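Transcriptional regulator, LacI family (Corynebacterium glutamicum, PDB 3H5T) acts as an inositol-dependent transcriptional activator, binding a palindromic promoter motif to switch on the gene for inositol phosphate synthase and regulate cell wall biogenesis. Local coordinates at residues Glu285-Ser289 / Val290-Ala294; Leu332-Ile336 / Asp337-Val341. All blocks are in the same frame, centred on the assembly; numbering follows the deposited sequence.

Both contacts are local turns at the C-terminal ends of helices in the region related to periplasmic binding proteins, which has their two-subdomain fold. Following the chain, contact 1 comes first. It turns helix 277-289 into the loop that leads to strand 299-302, at one edge of the five-stranded sheet. The chain then passes through helix 307-311 and strand 316-318 into helix 321-336. Contact 2 turns the end of this helix toward strand 344-352, which belongs to the seven-stranded sheet of the other subdomain. The two are in series, neither nested nor crossing. The centres of contact 1 and contact 2 lie about 49 Å apart, on opposite sides of the chain's centre, and the contacts do not touch.

Contact 1: Glu285-Ser289 / Val290-Ala294; sequences EYLKS and VGKSA
Val290 and Leu287 carry most of this contact, a turn at the C-terminal end of helix 277-289. The helix forms the crossover of a beta-alpha-beta unit between the neighbouring parallel strands 271-274 and 299-302. Val290 N bonds to Leu287 O at 3.1 Å; the other backbone bonds across the turn are weak. Leu287 O also takes a weak bond from Lys292 N, and Gly291 N gives another weak one to Lys288 O. With Gly291 at positive phi (79°), the pattern approaches a Schellman motif, though both of its defining bonds are weak. The Leu287 side chain packs against the returning loop. Leu287 CD1 meets Ala294 CB at 3.8 Å. Leu287 CD2 reaches Lys292 CB at 4.1 Å, and the side chains of Leu287 and Lys292 cross at about a right angle. Leu298 adds to the packing around Leu287. Farther along the loop, Ser293 N is bonded to Asp297 OD2. Val290 CG1 lies at the phenol end of Tyr286, 3.6 Å from Tyr286 OH. The Tyr286 ring also touches Lys260 and Leu263, so it joins this turn to helix 252-265. Ser289 turns its hydroxyl back to the preceding turn of the helix, with OG between the backbone N and the carbonyl carbon (chi1 64°). Ser289 OG donates to Tyr286 O at 2.6 Å, in the carbonyl plane and on a lone pair, while Ser289 N bonds to the same oxygen.

Contact 2: Leu332-Ile336 / Asp337-Val341; sequences LLKMI and DKEYV
Lys334 and Met335 both carry CG beside the backbone N and opposite the carbonyl carbon (chi1 -83° and -85°), and this sets Lys334 CG beside Glu339 CB and Met335 CG beside Val341 CG2. The setting is a Schellman motif that ends helix 321-336, with Lys338 as its C-prime residue at positive phi (54°). Glu339 N bonds to Lys334 O, and Lys338 N bonds to Met335 O at 3.0 Å. Asp337 N keeps the helical pattern for one more residue, reaching Leu333 O at 2.9 Å. These bonds occupy three carbonyls of the last helical turn, and the chain turns there and leads on to strand 344-352. Lys334 CB packs against two residues of the loop. Lys334 CB lies 3.6 Å from Glu339 CB and 3.7 Å from Val341 CG1. Beyond these carbons the Lys334 and Glu339 side chains part. Their opposite charges remain separated, with Lys334 NZ 5.9 Å from Glu339 OE1. Lys334 NZ instead makes a long, weak ion pair with Glu330. Val341 returns to the helix and divides its two methyls between Lys334 and Met335. Met335 and Val341 also touch Pro167, while Ile336 meets Pro153 and Asp130, so the helix end rests on loops of the seven-stranded-sheet subdomain. The Met335 and Val341 side chains cross at about a right angle, with Met335 CG 4.0 Å from Val341 CG2.

Contact 1: Glu285-Ser289 / Val290-Ala294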
# COMPACT_ATOMS: atom_id res chain seq x y z
N GLU A 285 1.33 16.04 -13.43
CA GLU A 285 2.62 16.64 -13.70
C GLU A 285 2.78 16.77 -15.20
O GLU A 285 3.50 17.66 -15.68
CB GLU A 285 3.74 15.77 -13.13
CG GLU A 285 5.10 16.47 -13.11
CD GLU A 285 6.19 15.61 -12.47
OE1 GLU A 285 5.94 15.03 -11.39
OE2 GLU A 285 7.29 15.53 -13.05
N TYR A 286 2.12 15.90 -15.97
CA TYR A 286 2.21 15.98 -17.42
C TYR A 286 1.30 17.07 -17.97
O TYR A 286 1.73 17.86 -18.81
CB TYR A 286 1.84 14.66 -18.11
CG TYR A 286 1.66 14.88 -19.60
CD1 TYR A 286 2.75 15.24 -20.39
CD2 TYR A 286 0.40 14.86 -20.18
CE1 TYR A 286 2.58 15.60 -21.73
CE2 TYR A 286 0.22 15.22 -21.52
CZ TYR A 286 1.31 15.59 -22.28
OH TYR A 286 1.15 15.96 -23.59
N LEU A 287 0.05 17.09 -17.54
CA LEU A 287 -0.88 18.12 -17.99
C LEU A 287 -0.24 19.48 -17.74
O LEU A 287 -0.27 20.37 -18.59
CB LEU A 287 -2.20 18.03 -17.22
CG LEU A 287 -3.17 16.89 -17.54
CD1 LEU A 287 -4.41 17.03 -16.66
CD2 LEU A 287 -3.55 16.91 -19.01
N LYS A 288 0.37 19.62 -16.56
CA LYS A 288 1.03 20.85 -16.15
C LYS A 288 2.16 21.30 -17.08
O LYS A 288 2.39 22.49 -17.26
CB LYS A 288 1.56 20.68 -14.73
CG LYS A 288 2.27 21.91 -14.18
CD LYS A 288 2.46 21.79 -12.68
CE LYS A 288 3.13 23.04 -12.12
NZ LYS A 288 3.50 22.88 -10.68
N SER A 289 2.87 20.34 -17.68
CA SER A 289 3.98 20.66 -18.57
C SER A 289 3.52 21.21 -19.91
O SER A 289 4.30 21.82 -20.64
CB SER A 289 4.87 19.43 -18.79
OG SER A 289 4.19 18.38 -19.45
N VAL A 290 2.25 21.00 -20.23
CA VAL A 290 1.69 21.47 -21.49
C VAL A 290 0.63 22.55 -21.28
O VAL A 290 -0.18 22.81 -22.17
CB VAL A 290 1.09 20.30 -22.30
CG1 VAL A 290 2.18 19.30 -22.65
CG2 VAL A 290 -0.03 19.61 -21.51
N GLY A 291 0.65 23.17 -20.11
CA GLY A 291 -0.29 24.25 -19.81
C GLY A 291 -1.70 23.86 -19.42
O GLY A 291 -2.49 24.72 -19.03
N LYS A 292 -2.03 22.57 -19.53
CA LYS A 292 -3.36 22.10 -19.18
C LYS A 292 -3.43 21.71 -17.70
O LYS A 292 -2.41 21.70 -17.01
CB LYS A 292 -3.74 20.91 -20.05
CG LYS A 292 -3.64 21.15 -21.56
CD LYS A 292 -3.98 19.87 -22.33
CE LYS A 292 -3.83 20.04 -23.84
NZ LYS A 292 -2.42 20.28 -24.27
N SER A 293 -4.63 21.39 -17.23
CA SER A 293 -4.83 21.00 -15.84
C SER A 293 -6.06 20.09 -15.77
O SER A 293 -6.68 19.83 -16.80
CB SER A 293 -5.06 22.24 -14.96
OG SER A 293 -6.30 22.86 -15.25
N ALA A 294 -6.41 19.63 -14.57
CA ALA A 294 -7.57 18.75 -14.40
C ALA A 294 -8.52 19.25 -13.31
O ALA A 294 -8.08 19.70 -12.25
CB ALA A 294 -7.10 17.35 -14.06

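Contact 2: Leu332-Ile336 / Asp337-Val341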
# COMPACT_ATOMS: atom_id res chain seq x y z
N LEU A 332 0.90 -11.89 11.29
CA LEU A 332 2.17 -12.61 11.26
C LEU A 332 2.60 -13.01 12.68
O LEU A 332 2.86 -14.19 12.94
CB LEU A 332 3.26 -11.75 10.60
CG LEU A 332 4.64 -12.42 10.46
CD1 LEU A 332 4.49 -13.73 9.73
CD2 LEU A 332 5.60 -11.51 9.71
N LEU A 333 2.64 -12.03 13.58
CA LEU A 333 3.03 -12.30 14.96
C LEU A 333 2.15 -13.37 15.61
O LEU A 333 2.66 -14.26 16.28
CB LEU A 333 3.00 -11.02 15.79
CG LEU A 333 4.04 -9.98 15.35
CD1 LEU A 333 4.01 -8.78 16.30
CD2 LEU A 333 5.41 -10.63 15.35
N LYS A 334 0.83 -13.30 15.41
CA LYS A 334 -0.06 -14.31 15.97
C LYS A 334 0.25 -15.68 15.38
O LYS A 334 0.10 -16.70 16.06
CB LYS A 334 -1.52 -13.99 15.70
CG LYS A 334 -2.16 -13.02 16.65
CD LYS A 334 -3.60 -12.78 16.23
CE LYS A 334 -4.33 -11.92 17.25
NZ LYS A 334 -3.59 -10.67 17.53
N MET A 335 0.67 -15.71 14.11
CA MET A 335 1.01 -16.97 13.44
C MET A 335 2.24 -17.58 14.12
O MET A 335 2.25 -18.76 14.47
CB MET A 335 1.35 -16.74 11.96
CG MET A 335 0.19 -16.69 10.98
SD MET A 335 0.77 -16.37 9.27
CE MET A 335 1.21 -18.01 8.78
N ILE A 336 3.27 -16.76 14.29
CA ILE A 336 4.52 -17.19 14.91
C ILE A 336 4.27 -17.59 16.36
O ILE A 336 4.97 -18.44 16.91
CB ILE A 336 5.58 -16.04 14.85
CG1 ILE A 336 5.99 -15.81 13.40
CG2 ILE A 336 6.80 -16.38 15.70
CD1 ILE A 336 6.92 -14.63 13.21
N ASP A 337 3.26 -17.00 16.98
CA ASP A 337 2.94 -17.32 18.37
C ASP A 337 1.86 -18.41 18.43
O ASP A 337 1.17 -18.55 19.44
CB ASP A 337 2.48 -16.05 19.09
CG ASP A 337 2.44 -16.21 20.59
OD1 ASP A 337 1.88 -15.33 21.28
OD2 ASP A 337 2.98 -17.23 21.09
N LYS A 338 1.74 -19.17 17.35
CA LYS A 338 0.77 -20.27 17.26
C LYS A 338 -0.67 -19.86 17.57
O LYS A 338 -1.46 -20.67 18.04
CB LYS A 338 1.17 -21.42 18.18
CG LYS A 338 2.54 -22.03 17.88
CD LYS A 338 2.60 -22.57 16.46
CE LYS A 338 4.01 -23.05 16.11
NZ LYS A 338 4.14 -23.42 14.67
N GLU A 339 -1.00 -18.61 17.31
CA GLU A 339 -2.36 -18.13 17.55
C GLU A 339 -3.20 -18.31 16.29
O GLU A 339 -2.67 -18.53 15.20
CB GLU A 339 -2.35 -16.66 17.95
CG GLU A 339 -2.15 -16.40 19.43
CD GLU A 339 -3.43 -16.58 20.22
OE1 GLU A 339 -4.46 -15.98 19.83
OE2 GLU A 339 -3.40 -17.32 21.24
N TYR A 340 -4.52 -18.22 16.45
CA TYR A 340 -5.43 -18.36 15.33
C TYR A 340 -5.54 -17.06 14.55
O TYR A 340 -5.61 -15.98 15.13
CB TYR A 340 -6.83 -18.74 15.81
CG TYR A 340 -7.84 -18.72 14.68
CD1 TYR A 340 -8.01 -19.82 13.84
CD2 TYR A 340 -8.56 -17.55 14.38
CE1 TYR A 340 -8.85 -19.76 12.74
CE2 TYR A 340 -9.40 -17.48 13.26
CZ TYR A 340 -9.54 -18.60 12.45
OH TYR A 340 -10.36 -18.56 11.36
N VAL A 341 -5.56 -17.17 13.23
CA VAL A 341 -5.70 -16.02 12.35
C VAL A 341 -6.70 -16.41 11.26
O VAL A 341 -6.84 -17.58 10.91
CB VAL A 341 -4.35 -15.61 11.67
CG1 VAL A 341 -3.34 -15.19 12.73
CG2 VAL A 341 -3.79 -16.75 10.83